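PDB 5VMN: Bak protein from Grouper iridovirus, which acts as a viral Bcl-2 protein that inhibits apoptosis of the host cell by exclusively sequestering the pro-apoptotic protein Bim. Local coordinates for residues A[11-14]-A[19-22]; A[25-30]-A[70-75]; A[51-56]-A[79-84]. All blocks are in the same frame, centred on the assembly; numbering follows the deposited sequence.

Overall arrangement
The chain is an all-helical Bcl-2 fold, and the three contacts lie at different depths in it. Contact 1 lies farthest from the centre of the chain and is only partly buried, where the loop after helix 11-16 leads into helix 22-37. Contact 2 is the deepest and joins helix 22-37 to helix 68-84. Contact 3 sets the start of helix 53-60 against the far end of helix 68-84. The centres of contacts 1 and 2 are about 12 Å apart, those of 2 and 3 about 14 Å, and those of 1 and 3 about 17 Å. Contact 1 closes before the others open, whereas the segments of 2 and 3 alternate along the chain. Helix 68-84 thus ties early and middle helices into one bundle.

Contact 1 (A[11-14]-A[19-22]); sequences FSAL and RMCP. With NO3 (nitrate ion), chain F.
Ala13 and Met20 face each other with their CA atoms 5.7 Å apart, where the loop after helix 11-16 passes back beside Ala13. This is the short loop between helices 11-16 and 22-37 at the edge of the Bcl-2 fold. Both side chains start out toward the other segment. The methyl CB of Ala13 rests on the carbonyl oxygen O of Arg19, 3.5 Å away. Met20 meets the carbonyl of Ala13: its CG lies 3.6 Å from Ala13 O. This CG stands beside the backbone N of Met20, anti to the carbonyl carbon (chi1 -68°). SD comes to 4.2 Å from Leu14 CA, and the chain bends only beyond it, at chi3, which turns CE. The CB of Leu14 heads away from the loop; the side chain touches Thr24 and His28 of helix 22-37 and Leu75 of helix 68-84. One water links the backbones. It donates to Ala13 O and also to Arg19 O, though the second bond is so short that its length is doubtful. Cys21 is the N-cap of the next helix, and its SG caps a backbone N just beyond Pro22. Phe11 is buried, and its ring meets that of Phe102 with nearly parallel planes. At the start of helix 11-16 a nitrate, probably from the crystallisation liquor, binds two backbone N-H groups. The helix end probably favours the anion. Phe11 N donates to nitrate O3 at 3.1 Å, and Ser12 N to nitrate O2 at 2.7 Å with an angle of 150° at the hydrogen.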
ATOM      1  N   PHE A  11      -7.671   1.926  -2.562  1.00 34.85           N
ATOM      2  CA  PHE A  11      -6.431   2.626  -2.200  1.00 35.68           C
ATOM      3  C   PHE A  11      -6.624   4.136  -2.163  1.00 36.14           C
ATOM      4  O   PHE A  11      -5.990   4.820  -1.359  1.00 31.70           O
ATOM      5  CB  PHE A  11      -5.284   2.252  -3.154  1.00 36.41           C
ATOM      6  CG  PHE A  11      -4.879   0.785  -3.065  1.00 36.66           C
ATOM      7  CD1 PHE A  11      -4.221   0.297  -1.951  1.00 33.38           C
ATOM      8  CD2 PHE A  11      -5.197  -0.103  -4.075  1.00 49.57           C
ATOM      9  CE1 PHE A  11      -3.877  -1.049  -1.857  1.00 34.10           C
ATOM     10  CE2 PHE A  11      -4.854  -1.438  -3.983  1.00 51.08           C
ATOM     11  CZ  PHE A  11      -4.189  -1.909  -2.868  1.00 43.26           C
ATOM     12  N   SER A  12      -7.507   4.677  -2.990  1.00 35.09           N
ATOM     13  CA  SER A  12      -7.807   6.099  -2.891  1.00 35.53           C
ATOM     14  C   SER A  12      -8.426   6.446  -1.539  1.00 33.59           C
ATOM     15  O   SER A  12      -8.029   7.428  -0.901  1.00 32.50           O
ATOM     16  CB  SER A  12      -8.736   6.512  -4.031  1.00 42.48           C
ATOM     17  OG  SER A  12      -8.998   7.891  -3.966  1.00 56.89           O
ATOM     18  N   ALA A  13      -9.393   5.647  -1.073  1.00 33.86           N
ATOM     19  CA  ALA A  13      -9.962   5.903   0.245  1.00 33.26           C
ATOM     20  C   ALA A  13      -8.916   5.719   1.329  1.00 31.59           C
ATOM     21  O   ALA A  13      -8.862   6.494   2.287  1.00 30.88           O
ATOM     22  CB  ALA A  13     -11.156   4.977   0.512  1.00 34.19           C
ATOM     23  N   LEU A  14      -8.073   4.702   1.189  1.00 31.15           N
ATOM     24  CA  LEU A  14      -7.030   4.455   2.173  1.00 29.81           C
ATOM     25  C   LEU A  14      -6.144   5.673   2.339  1.00 28.72           C
ATOM     26  O   LEU A  14      -5.850   6.092   3.461  1.00 27.90           O
ATOM     27  CB  LEU A  14      -6.194   3.256   1.752  1.00 29.90           C
ATOM     28  CG  LEU A  14      -5.020   2.853   2.674  1.00 28.82           C
ATOM     29  CD1 LEU A  14      -5.481   2.210   3.917  1.00 29.51           C
ATOM     30  CD2 LEU A  14      -4.094   1.900   1.949  1.00 37.06           C
ATOM     31  N   ARG A  19     -13.580   8.750   4.551  1.00 53.54           N
ATOM     32  CA  ARG A  19     -14.512   7.632   4.496  1.00 55.29           C
ATOM     33  C   ARG A  19     -13.784   6.386   4.006  1.00 52.63           C
ATOM     34  O   ARG A  19     -13.049   6.440   3.017  1.00 62.01           O
ATOM     35  CB  ARG A  19     -15.685   7.963   3.583  1.00 60.50           C
ATOM     36  CG  ARG A  19     -16.410   9.267   3.944  1.00 75.84           C
ATOM     37  CD  ARG A  19     -17.008   9.241   5.353  1.00 78.55           C
ATOM     38  NE  ARG A  19     -17.851  10.411   5.634  1.00 83.45           N
ATOM     39  CZ  ARG A  19     -19.181  10.446   5.518  1.00 84.76           C
ATOM     40  NH1 ARG A  19     -19.859   9.373   5.125  1.00 80.54           N
ATOM     41  NH2 ARG A  19     -19.843  11.564   5.803  1.00 83.15           N
ATOM     42  N   MET A  20     -13.986   5.271   4.710  1.00 39.21           N
ATOM     43  CA  MET A  20     -13.296   4.007   4.476  1.00 32.59           C
ATOM     44  C   MET A  20     -14.219   2.886   4.939  1.00 33.09           C
ATOM     45  O   MET A  20     -14.933   3.059   5.924  1.00 35.51           O
ATOM     46  CB  MET A  20     -11.979   3.904   5.260  1.00 30.85           C
ATOM     47  CG  MET A  20     -10.912   4.853   4.809  1.00 31.66           C
ATOM     48  SD  MET A  20      -9.369   4.621   5.698  1.00 30.21           S
ATOM     49  CE  MET A  20      -9.756   5.563   7.176  1.00 37.56           C
ATOM     50  N   CYS A  21     -14.197   1.750   4.254  1.00 32.11           N
ATOM     51  CA  CYS A  21     -14.947   0.587   4.746  1.00 32.53           C
ATOM     52  C   CYS A  21     -14.155  -0.038   5.877  1.00 31.28           C
ATOM     53  O   CYS A  21     -12.984   0.266   6.068  1.00 29.92           O
ATOM     54  CB  CYS A  21     -15.177  -0.417   3.625  1.00 34.13           C
ATOM     55  SG  CYS A  21     -13.673  -1.172   3.017  1.00 39.18           S
ATOM     56  N   PRO A  22     -14.763  -0.941   6.650  1.00 31.90           N
ATOM     57  CA  PRO A  22     -14.068  -1.426   7.846  1.00 31.20           C
ATOM     58  C   PRO A  22     -12.723  -2.058   7.551  1.00 29.16           C
ATOM     59  O   PRO A  22     -11.749  -1.831   8.292  1.00 28.44           O
ATOM     60  CB  PRO A  22     -15.085  -2.431   8.440  1.00 32.46           C
ATOM     61  CG  PRO A  22     -16.365  -1.993   7.938  1.00 34.21           C
ATOM     62  CD  PRO A  22     -16.182  -1.347   6.628  1.00 33.75           C
TER
HETATM   63  N   NO3 F 205      -8.703   2.419  -5.631  1.00 77.79           N
HETATM   64  O1  NO3 F 205      -9.912   2.469  -5.998  1.00 78.74           O
HETATM   65  O2  NO3 F 205      -8.079   3.484  -5.370  1.00 73.60           O
HETATM   66  O3  NO3 F 205      -8.118   1.302  -5.533  1.00 78.25           O
HETATM   67  O   HOH W   1     -11.260   8.132   2.514  1.00 43.05           O

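Contact 2 (A[25-30]-A[70-75]); sequences REIHSQ and RILILL. With EDO (1,2-ethanediol), chain N.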
ATOM      1  N   ARG A  25     -10.231   0.671   6.715  1.00 27.05           N
ATOM      2  CA  ARG A  25      -9.921   1.415   7.932  1.00 27.66           C
ATOM      3  C   ARG A  25      -8.942   0.654   8.810  1.00 26.75           C
ATOM      4  O   ARG A  25      -8.037   1.248   9.408  1.00 26.58           O
ATOM      5  CB  ARG A  25     -11.214   1.725   8.706  1.00 29.76           C
ATOM      6  CG  ARG A  25     -10.989   2.572   9.961  1.00 31.34           C
ATOM      7  CD  ARG A  25     -12.280   2.987  10.643  1.00 40.19           C
ATOM      8  NE  ARG A  25     -13.237   3.631   9.744  1.00 49.97           N
ATOM      9  CZ  ARG A  25     -13.137   4.879   9.295  1.00 49.22           C
ATOM     10  NH1 ARG A  25     -12.108   5.650   9.631  1.00 53.17           N
ATOM     11  NH2 ARG A  25     -14.074   5.357   8.484  1.00 60.07           N
ATOM     12  N   GLU A  26      -9.119  -0.666   8.941  1.00 26.45           N
ATOM     13  CA  GLU A  26      -8.180  -1.430   9.764  1.00 25.91           C
ATOM     14  C   GLU A  26      -6.803  -1.512   9.107  1.00 24.34           C
ATOM     15  O   GLU A  26      -5.774  -1.436   9.791  1.00 24.09           O
ATOM     16  CB  GLU A  26      -8.730  -2.837  10.051  1.00 26.35           C
ATOM     17  CG  GLU A  26      -7.924  -3.600  11.095  1.00 32.53           C
ATOM     18  CD  GLU A  26      -7.894  -2.900  12.448  1.00 44.59           C
ATOM     19  OE1 GLU A  26      -6.975  -3.164  13.246  1.00 48.99           O
ATOM     20  OE2 GLU A  26      -8.797  -2.086  12.711  1.00 39.59           O
ATOM     21  N   ILE A  27      -6.749  -1.653   7.790  1.00 23.53           N
ATOM     22  CA  ILE A  27      -5.448  -1.631   7.127  1.00 22.30           C
ATOM     23  C   ILE A  27      -4.776  -0.285   7.350  1.00 22.21           C
ATOM     24  O   ILE A  27      -3.560  -0.209   7.551  1.00 21.93           O
ATOM     25  CB  ILE A  27      -5.590  -1.950   5.636  1.00 21.82           C
ATOM     26  CG1 ILE A  27      -6.133  -3.367   5.441  1.00 23.74           C
ATOM     27  CG2 ILE A  27      -4.246  -1.768   4.900  1.00 20.84           C
ATOM     28  CD1 ILE A  27      -5.301  -4.491   6.040  1.00 28.39           C
ATOM     29  N   HIS A  28      -5.550   0.792   7.318  1.00 23.07           N
ATOM     30  CA  HIS A  28      -5.003   2.127   7.590  1.00 24.52           C
ATOM     31  C   HIS A  28      -4.376   2.190   8.978  1.00 27.47           C
ATOM     32  O   HIS A  28      -3.254   2.681   9.158  1.00 23.49           O
ATOM     33  CB  HIS A  28      -6.129   3.143   7.429  1.00 24.76           C
ATOM     34  CG  HIS A  28      -5.709   4.573   7.498  1.00 28.92           C
ATOM     35  ND1 HIS A  28      -5.699   5.290   8.674  1.00 32.97           N
ATOM     36  CD2 HIS A  28      -5.336   5.438   6.522  1.00 31.40           C
ATOM     37  CE1 HIS A  28      -5.323   6.534   8.423  1.00 38.32           C
ATOM     38  NE2 HIS A  28      -5.101   6.649   7.127  1.00 34.11           N
ATOM     39  N   SER A  29      -5.086   1.679   9.975  1.00 24.81           N
ATOM     40  CA  SER A  29      -4.555   1.625  11.325  1.00 25.58           C
ATOM     41  C   SER A  29      -3.246   0.840  11.385  1.00 24.90           C
ATOM     42  O   SER A  29      -2.279   1.287  12.017  1.00 27.17           O
ATOM     43  CB  SER A  29      -5.620   1.017  12.261  1.00 27.49           C
ATOM     44  OG  SER A  29      -5.097   0.824  13.566  1.00 34.86           O
ATOM     45  N   GLN A  30      -3.198  -0.334  10.744  1.00 24.00           N
ATOM     46  CA  GLN A  30      -1.980  -1.139  10.730  1.00 23.71           C
ATOM     47  C   GLN A  30      -0.845  -0.395  10.045  1.00 23.84           C
ATOM     48  O   GLN A  30       0.303  -0.480  10.479  1.00 25.97           O
ATOM     49  CB  GLN A  30      -2.202  -2.474  10.008  1.00 22.92           C
ATOM     50  CG  GLN A  30      -3.321  -3.384  10.569  1.00 23.20           C
ATOM     51  CD  GLN A  30      -2.896  -4.155  11.758  1.00 32.75           C
ATOM     52  OE1 GLN A  30      -2.739  -3.597  12.849  1.00 33.12           O
ATOM     53  NE2 GLN A  30      -2.711  -5.469  11.572  1.00 32.36           N
ATOM     54  N   ARG A  70       6.215  -5.969   4.967  1.00 22.76           N
ATOM     55  CA  ARG A  70       6.718  -5.272   3.786  1.00 21.27           C
ATOM     56  C   ARG A  70       5.593  -4.577   3.032  1.00 21.10           C
ATOM     57  O   ARG A  70       5.774  -3.460   2.527  1.00 20.84           O
ATOM     58  CB  ARG A  70       7.436  -6.255   2.874  1.00 22.42           C
ATOM     59  CG  ARG A  70       8.704  -6.793   3.454  1.00 25.84           C
ATOM     60  CD  ARG A  70       9.456  -7.563   2.420  1.00 27.34           C
ATOM     61  NE  ARG A  70      10.599  -8.271   2.968  1.00 28.15           N
ATOM     62  CZ  ARG A  70      11.477  -8.936   2.225  1.00 30.97           C
ATOM     63  NH1 ARG A  70      11.351  -8.952   0.909  1.00 31.62           N
ATOM     64  NH2 ARG A  70      12.464  -9.599   2.799  1.00 32.68           N
ATOM     65  N   ILE A  71       4.419  -5.209   2.951  1.00 21.58           N
ATOM     66  CA  ILE A  71       3.293  -4.565   2.291  1.00 18.86           C
ATOM     67  C   ILE A  71       2.901  -3.296   3.045  1.00 21.41           C
ATOM     68  O   ILE A  71       2.624  -2.255   2.436  1.00 20.57           O
ATOM     69  CB  ILE A  71       2.120  -5.558   2.164  1.00 21.57           C
ATOM     70  CG1 ILE A  71       2.463  -6.552   1.056  1.00 25.10           C
ATOM     71  CG2 ILE A  71       0.822  -4.832   1.898  1.00 23.76           C
ATOM     72  CD1 ILE A  71       1.481  -7.704   0.895  1.00 31.58           C
ATOM     73  N   LEU A  72       2.886  -3.356   4.383  1.00 21.61           N
ATOM     74  CA  LEU A  72       2.486  -2.191   5.148  1.00 19.35           C
ATOM     75  C   LEU A  72       3.539  -1.085   5.058  1.00 18.76           C
ATOM     76  O   LEU A  72       3.184   0.098   5.085  1.00 22.40           O
ATOM     77  CB  LEU A  72       2.209  -2.586   6.601  1.00 21.54           C
ATOM     78  CG  LEU A  72       0.954  -3.446   6.786  1.00 25.27           C
ATOM     79  CD1 LEU A  72       0.940  -4.051   8.201  1.00 23.69           C
ATOM     80  CD2 LEU A  72      -0.293  -2.634   6.566  1.00 24.83           C
ATOM     81  N   ILE A  73       4.812  -1.448   4.917  1.00 19.62           N
ATOM     82  CA  ILE A  73       5.852  -0.436   4.676  1.00 19.77           C
ATOM     83  C   ILE A  73       5.603   0.239   3.338  1.00 20.28           C
ATOM     84  O   ILE A  73       5.640   1.466   3.231  1.00 19.30           O
ATOM     85  CB  ILE A  73       7.244  -1.062   4.755  1.00 20.93           C
ATOM     86  CG1 ILE A  73       7.591  -1.419   6.207  1.00 23.63           C
ATOM     87  CG2 ILE A  73       8.298  -0.129   4.159  1.00 21.72           C
ATOM     88  CD1 ILE A  73       8.824  -2.284   6.324  1.00 28.21           C
ATOM     89  N   LEU A  74       5.273  -0.538   2.296  1.00 20.40           N
ATOM     90  CA  LEU A  74       4.993   0.076   0.997  1.00 20.88           C
ATOM     91  C   LEU A  74       3.806   1.025   1.087  1.00 21.00           C
ATOM     92  O   LEU A  74       3.830   2.143   0.537  1.00 20.61           O
ATOM     93  CB  LEU A  74       4.736  -1.019  -0.044  1.00 20.86           C
ATOM     94  CG  LEU A  74       4.265  -0.488  -1.395  1.00 21.57           C
ATOM     95  CD1 LEU A  74       5.365   0.332  -2.051  1.00 24.83           C
ATOM     96  CD2 LEU A  74       3.805  -1.644  -2.296  1.00 25.76           C
ATOM     97  N   LEU A  75       2.741   0.604   1.766  1.00 19.16           N
ATOM     98  CA  LEU A  75       1.605   1.492   1.910  1.00 19.57           C
ATOM     99  C   LEU A  75       1.992   2.752   2.680  1.00 18.10           C
ATOM    100  O   LEU A  75       1.540   3.850   2.345  1.00 20.54           O
ATOM    101  CB  LEU A  75       0.453   0.750   2.604  1.00 18.72           C
ATOM    102  CG  LEU A  75      -0.126  -0.438   1.848  1.00 20.62           C
ATOM    103  CD1 LEU A  75      -1.217  -1.080   2.701  1.00 23.06           C
ATOM    104  CD2 LEU A  75      -0.701  -0.007   0.541  1.00 22.55           C
TER
HETATM  105  C1  EDO N 213      -8.086   4.624  10.766  1.00 58.94           C
HETATM  106  O1  EDO N 213      -8.204   3.425  11.530  1.00 82.34           O
HETATM  107  C2  EDO N 213      -6.924   5.363  11.384  1.00 61.46           C
HETATM  108  O2  EDO N 213      -5.837   4.443  11.334  1.00 51.68           O
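Leu72 aims its forked end at the flank of Gln30. Its CD2 lies 3.9 Å from Gln30 CB, and its CD1 lies 4.0 Å from the same carbon, so both methyls rest against one side of that methylene. CD2 of Leu72 also reaches the preceding turn of helix 22-37, 4.4 Å from Ile27 CG2. Leu75, one turn further on, works beside it. Its CD1 reaches Ile27 CG2 at 3.8 Å, and these two side chains pass at a slant. Ile27 uses its short branch here. At chi1 -63° CG2 stands anti to the backbone N, which turns this methyl to the two leucines. Gln30 gives only its aliphatic root to the contact. The chain folds at chi2 (-80°) and carries the amide away from helix 68-84; NE2 donates to the backbone O of Cys120, in helix 116-122, and of Leu123. The buried amide N is therefore gripped twice.

The short helix segments run at right angles, with a crossing angle of -90°. Their axes approach only to 10.3 Å, and the interface is small; it is built from apolar side-chain atoms. His28 points away from it, and its ND1 pairs with O2 of a 1,2-ethanediol in the ring plane, 2.8 Å away. The other hydroxyl, O1, donates to Arg25 O. Arg70 closes the Asn-Trp-Gly-Arg signature of the BH1 region and forms a salt bridge with Asp63.

Several helices complete the surroundings: Leu75 also touches Leu98 and Phe102 of helix 88-103, together with Phe11 and Leu14 of helix 11-16, while Ile27 packs on Trp117 and Cys120 of helix 116-122.

Contact 3 (A[51-56]-A[79-84]); sequences PNILEI and QLYFTK. With NO3 (nitrate ion), chain I; EDO (1,2-ethanediol), chain L.
The Tyr81 ring carries Pro51 over one face, as a CH-pi contact. Pro51 CB stands 3.8 Å from the ring centroid and only 14° off the normal. Ile56 arrives at the ring edge, near its plane, with CD1 3.8 Å from Tyr81 CE2. Ile53 comes in obliquely and places its own CD1 3.8 Å from Tyr81 CD2. The ring of Phe44 adds an edge-to-face partner. CB of Tyr81 points toward the other segment, and with CG anti to its carbonyl carbon (chi1 -85°) the ring meets Pro51.

In the Bcl-2 fold this contact joins the entry of helix 53-60 to the late turns of helix 68-84. Asn52 is the N-cap of the shorter helix. Its OD1 accepts from Glu55 N at 3.1 Å, with the donor well above the carbonyl plane. The next backbone group, Ile53 N, donates to Gln97 OE1 of helix 88-103.

The phenol end is held by polar partners. Tyr81 OH is hydrogen-bonded to Pro48 O, and it also accepts a hydrogen bond from a water 2.9 Å away. That water takes the N-H of Asn52, with Asn52 N 2.8 Å from the water oxygen, and so links the phenol to the backbone at the cap. The exposed, extended Lys84 chain makes weak hydrogen bonds through NZ to a nitrate and a 1,2-ethanediol.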
ATOM      1  N   PRO A  51       7.406  10.467  -6.903  1.00 24.68           N
ATOM      2  CA  PRO A  51       7.056   9.091  -6.526  1.00 25.43           C
ATOM      3  C   PRO A  51       7.117   8.109  -7.688  1.00 24.50           C
ATOM      4  O   PRO A  51       6.661   8.398  -8.801  1.00 27.39           O
ATOM      5  CB  PRO A  51       5.615   9.211  -6.025  1.00 28.53           C
ATOM      6  CG  PRO A  51       5.101  10.464  -6.560  1.00 37.35           C
ATOM      7  CD  PRO A  51       6.279  11.395  -6.725  1.00 30.86           C
ATOM      8  N   ASN A  52       7.607   6.888  -7.386  1.00 25.96           N
ATOM      9  CA  ASN A  52       7.418   5.755  -8.302  1.00 25.88           C
ATOM     10  C   ASN A  52       7.078   4.540  -7.452  1.00 23.89           C
ATOM     11  O   ASN A  52       7.951   3.754  -7.075  1.00 25.49           O
ATOM     12  CB  ASN A  52       8.636   5.503  -9.167  1.00 28.03           C
ATOM     13  CG  ASN A  52       8.355   4.505 -10.260  1.00 33.21           C
ATOM     14  OD1 ASN A  52       7.464   3.673 -10.137  1.00 34.64           O
ATOM     15  ND2 ASN A  52       9.120   4.581 -11.335  1.00 41.02           N
ATOM     16  N   ILE A  53       5.792   4.406  -7.119  1.00 24.03           N
ATOM     17  CA  ILE A  53       5.402   3.394  -6.144  1.00 22.91           C
ATOM     18  C   ILE A  53       5.585   2.001  -6.718  1.00 24.23           C
ATOM     19  O   ILE A  53       5.856   1.050  -5.967  1.00 24.17           O
ATOM     20  CB  ILE A  53       3.955   3.603  -5.684  1.00 29.42           C
ATOM     21  CG1 ILE A  53       3.726   5.035  -5.187  1.00 30.70           C
ATOM     22  CG2 ILE A  53       3.591   2.596  -4.619  1.00 30.26           C
ATOM     23  CD1 ILE A  53       4.620   5.466  -4.094  1.00 29.25           C
ATOM     24  N   LEU A  54       5.364   1.829  -8.024  1.00 25.17           N
ATOM     25  CA  LEU A  54       5.580   0.516  -8.621  1.00 25.77           C
ATOM     26  C   LEU A  54       7.025   0.074  -8.457  1.00 26.54           C
ATOM     27  O   LEU A  54       7.295  -1.065  -8.055  1.00 27.64           O
ATOM     28  CB  LEU A  54       5.175   0.538 -10.096  1.00 27.87           C
ATOM     29  CG  LEU A  54       5.407  -0.746 -10.872  1.00 31.71           C
ATOM     30  CD1 LEU A  54       4.623  -1.877 -10.228  1.00 36.05           C
ATOM     31  CD2 LEU A  54       4.972  -0.530 -12.312  1.00 36.66           C
ATOM     32  N   GLU A  55       7.964   0.982  -8.702  1.00 25.23           N
ATOM     33  CA  GLU A  55       9.377   0.674  -8.518  1.00 24.58           C
ATOM     34  C   GLU A  55       9.669   0.334  -7.066  1.00 25.92           C
ATOM     35  O   GLU A  55      10.399  -0.621  -6.780  1.00 24.75           O
ATOM     36  CB  GLU A  55      10.240   1.856  -8.958  1.00 29.48           C
ATOM     37  CG  GLU A  55      11.706   1.609  -8.769  1.00 34.39           C
ATOM     38  CD  GLU A  55      12.578   2.722  -9.324  1.00 52.43           C
ATOM     39  OE1 GLU A  55      13.669   2.955  -8.761  1.00 61.74           O
ATOM     40  OE2 GLU A  55      12.166   3.353 -10.318  1.00 53.22           O
ATOM     41  N   ILE A  56       9.123   1.117  -6.137  1.00 21.68           N
ATOM     42  CA  ILE A  56       9.384   0.864  -4.714  1.00 20.66           C
ATOM     43  C   ILE A  56       8.845  -0.498  -4.301  1.00 21.77           C
ATOM     44  O   ILE A  56       9.533  -1.270  -3.628  1.00 22.94           O
ATOM     45  CB  ILE A  56       8.777   1.975  -3.849  1.00 23.05           C
ATOM     46  CG1 ILE A  56       9.473   3.301  -4.145  1.00 28.79           C
ATOM     47  CG2 ILE A  56       8.963   1.634  -2.357  1.00 26.74           C
ATOM     48  CD1 ILE A  56       8.785   4.483  -3.500  1.00 32.49           C
ATOM     49  N   GLN A  79       1.601   6.532   1.485  1.00 21.88           N
ATOM     50  CA  GLN A  79       0.852   7.544   2.228  1.00 19.96           C
ATOM     51  C   GLN A  79       1.653   8.821   2.444  1.00 21.17           C
ATOM     52  O   GLN A  79       1.119   9.935   2.302  1.00 23.36           O
ATOM     53  CB  GLN A  79       0.419   6.968   3.579  1.00 20.14           C
ATOM     54  CG  GLN A  79      -0.366   7.944   4.445  1.00 22.65           C
ATOM     55  CD  GLN A  79      -1.726   8.234   3.905  1.00 29.14           C
ATOM     56  OE1 GLN A  79      -2.664   7.481   4.145  1.00 29.39           O
ATOM     57  NE2 GLN A  79      -1.858   9.335   3.174  1.00 27.21           N
ATOM     58  N   LEU A  80       2.940   8.689   2.757  1.00 21.53           N
ATOM     59  CA  LEU A  80       3.769   9.872   2.950  1.00 21.55           C
ATOM     60  C   LEU A  80       3.895  10.662   1.653  1.00 23.28           C
ATOM     61  O   LEU A  80       3.782  11.898   1.657  1.00 24.51           O
ATOM     62  CB  LEU A  80       5.131   9.453   3.499  1.00 21.25           C
ATOM     63  CG  LEU A  80       5.076   8.928   4.944  1.00 25.10           C
ATOM     64  CD1 LEU A  80       6.382   8.270   5.309  1.00 24.80           C
ATOM     65  CD2 LEU A  80       4.822  10.081   5.920  1.00 32.17           C
ATOM     66  N   TYR A  81       4.079   9.970   0.525  1.00 22.40           N
ATOM     67  CA  TYR A  81       4.067  10.672  -0.760  1.00 23.92           C
ATOM     68  C   TYR A  81       2.728  11.348  -1.012  1.00 23.65           C
ATOM     69  O   TYR A  81       2.682  12.482  -1.494  1.00 26.79           O
ATOM     70  CB  TYR A  81       4.352   9.703  -1.910  1.00 21.71           C
ATOM     71  CG  TYR A  81       5.813   9.459  -2.204  1.00 21.55           C
ATOM     72  CD1 TYR A  81       6.625  10.476  -2.670  1.00 23.10           C
ATOM     73  CD2 TYR A  81       6.347   8.185  -2.129  1.00 22.00           C
ATOM     74  CE1 TYR A  81       7.950  10.228  -2.986  1.00 22.96           C
ATOM     75  CE2 TYR A  81       7.679   7.935  -2.432  1.00 20.65           C
ATOM     76  CZ  TYR A  81       8.458   8.961  -2.878  1.00 21.90           C
ATOM     77  OH  TYR A  81       9.760   8.717  -3.214  1.00 22.72           O
ATOM     78  N   PHE A  82       1.626  10.636  -0.748  1.00 22.96           N
ATOM     79  CA  PHE A  82       0.298  11.166  -1.028  1.00 24.28           C
ATOM     80  C   PHE A  82       0.020  12.402  -0.187  1.00 28.72           C
ATOM     81  O   PHE A  82      -0.448  13.430  -0.699  1.00 29.52           O
ATOM     82  CB  PHE A  82      -0.723  10.052  -0.767  1.00 23.52           C
ATOM     83  CG  PHE A  82      -2.110  10.344  -1.245  1.00 24.99           C
ATOM     84  CD1 PHE A  82      -2.990  11.053  -0.451  1.00 26.28           C
ATOM     85  CD2 PHE A  82      -2.561   9.826  -2.449  1.00 26.77           C
ATOM     86  CE1 PHE A  82      -4.293  11.273  -0.856  1.00 31.08           C
ATOM     87  CE2 PHE A  82      -3.873  10.034  -2.855  1.00 29.32           C
ATOM     88  CZ  PHE A  82      -4.731  10.769  -2.061  1.00 32.00           C
ATOM     89  N   THR A  83       0.351  12.341   1.101  1.00 25.56           N
ATOM     90  CA  THR A  83       0.153  13.491   1.976  1.00 27.09           C
ATOM     91  C   THR A  83       0.941  14.692   1.485  1.00 28.48           C
ATOM     92  O   THR A  83       0.456  15.831   1.543  1.00 34.95           O
ATOM     93  CB  THR A  83       0.552  13.132   3.407  1.00 28.48           C
ATOM     94  OG1 THR A  83      -0.328  12.111   3.881  1.00 27.75           O
ATOM     95  CG2 THR A  83       0.401  14.325   4.330  1.00 39.52           C
ATOM     96  N   LYS A  84       2.166  14.463   1.015  1.00 27.56           N
ATOM     97  CA  LYS A  84       3.026  15.550   0.581  1.00 33.50           C
ATOM     98  C   LYS A  84       2.655  16.087  -0.796  1.00 31.17           C
ATOM     99  O   LYS A  84       3.165  17.148  -1.184  1.00 34.58           O
ATOM    100  CB  LYS A  84       4.482  15.060   0.606  1.00 33.56           C
ATOM    101  CG  LYS A  84       5.528  16.121   0.449  1.00 56.26           C
ATOM    102  CD  LYS A  84       6.931  15.507   0.484  1.00 60.72           C
ATOM    103  CE  LYS A  84       8.021  16.580   0.571  1.00 60.38           C
ATOM    104  NZ  LYS A  84       9.389  15.986   0.559  1.00 69.74           N
TER
HETATM  105  N   NO3 I 208      11.521  15.290   3.310  1.00 73.91           N
HETATM  106  O1  NO3 I 208      11.947  14.915   2.173  1.00 61.77           O
HETATM  107  O2  NO3 I 208      12.242  16.064   4.030  1.00 50.84           O
HETATM  108  O3  NO3 I 208      10.383  14.880   3.722  1.00 62.49           O
HETATM  109  C1  EDO L 211      13.541  13.842  -0.240  1.00 60.69           C
HETATM  110  O1  EDO L 211      14.073  14.406   0.993  1.00 22.82           O
HETATM  111  C2  EDO L 211      12.421  12.825  -0.041  1.00 67.63           C
HETATM  112  O2  EDO L 211      11.327  13.348   0.721  1.00 78.07           O
HETATM  113  O   HOH W   2       9.750   7.022  -5.515  1.00 29.80           O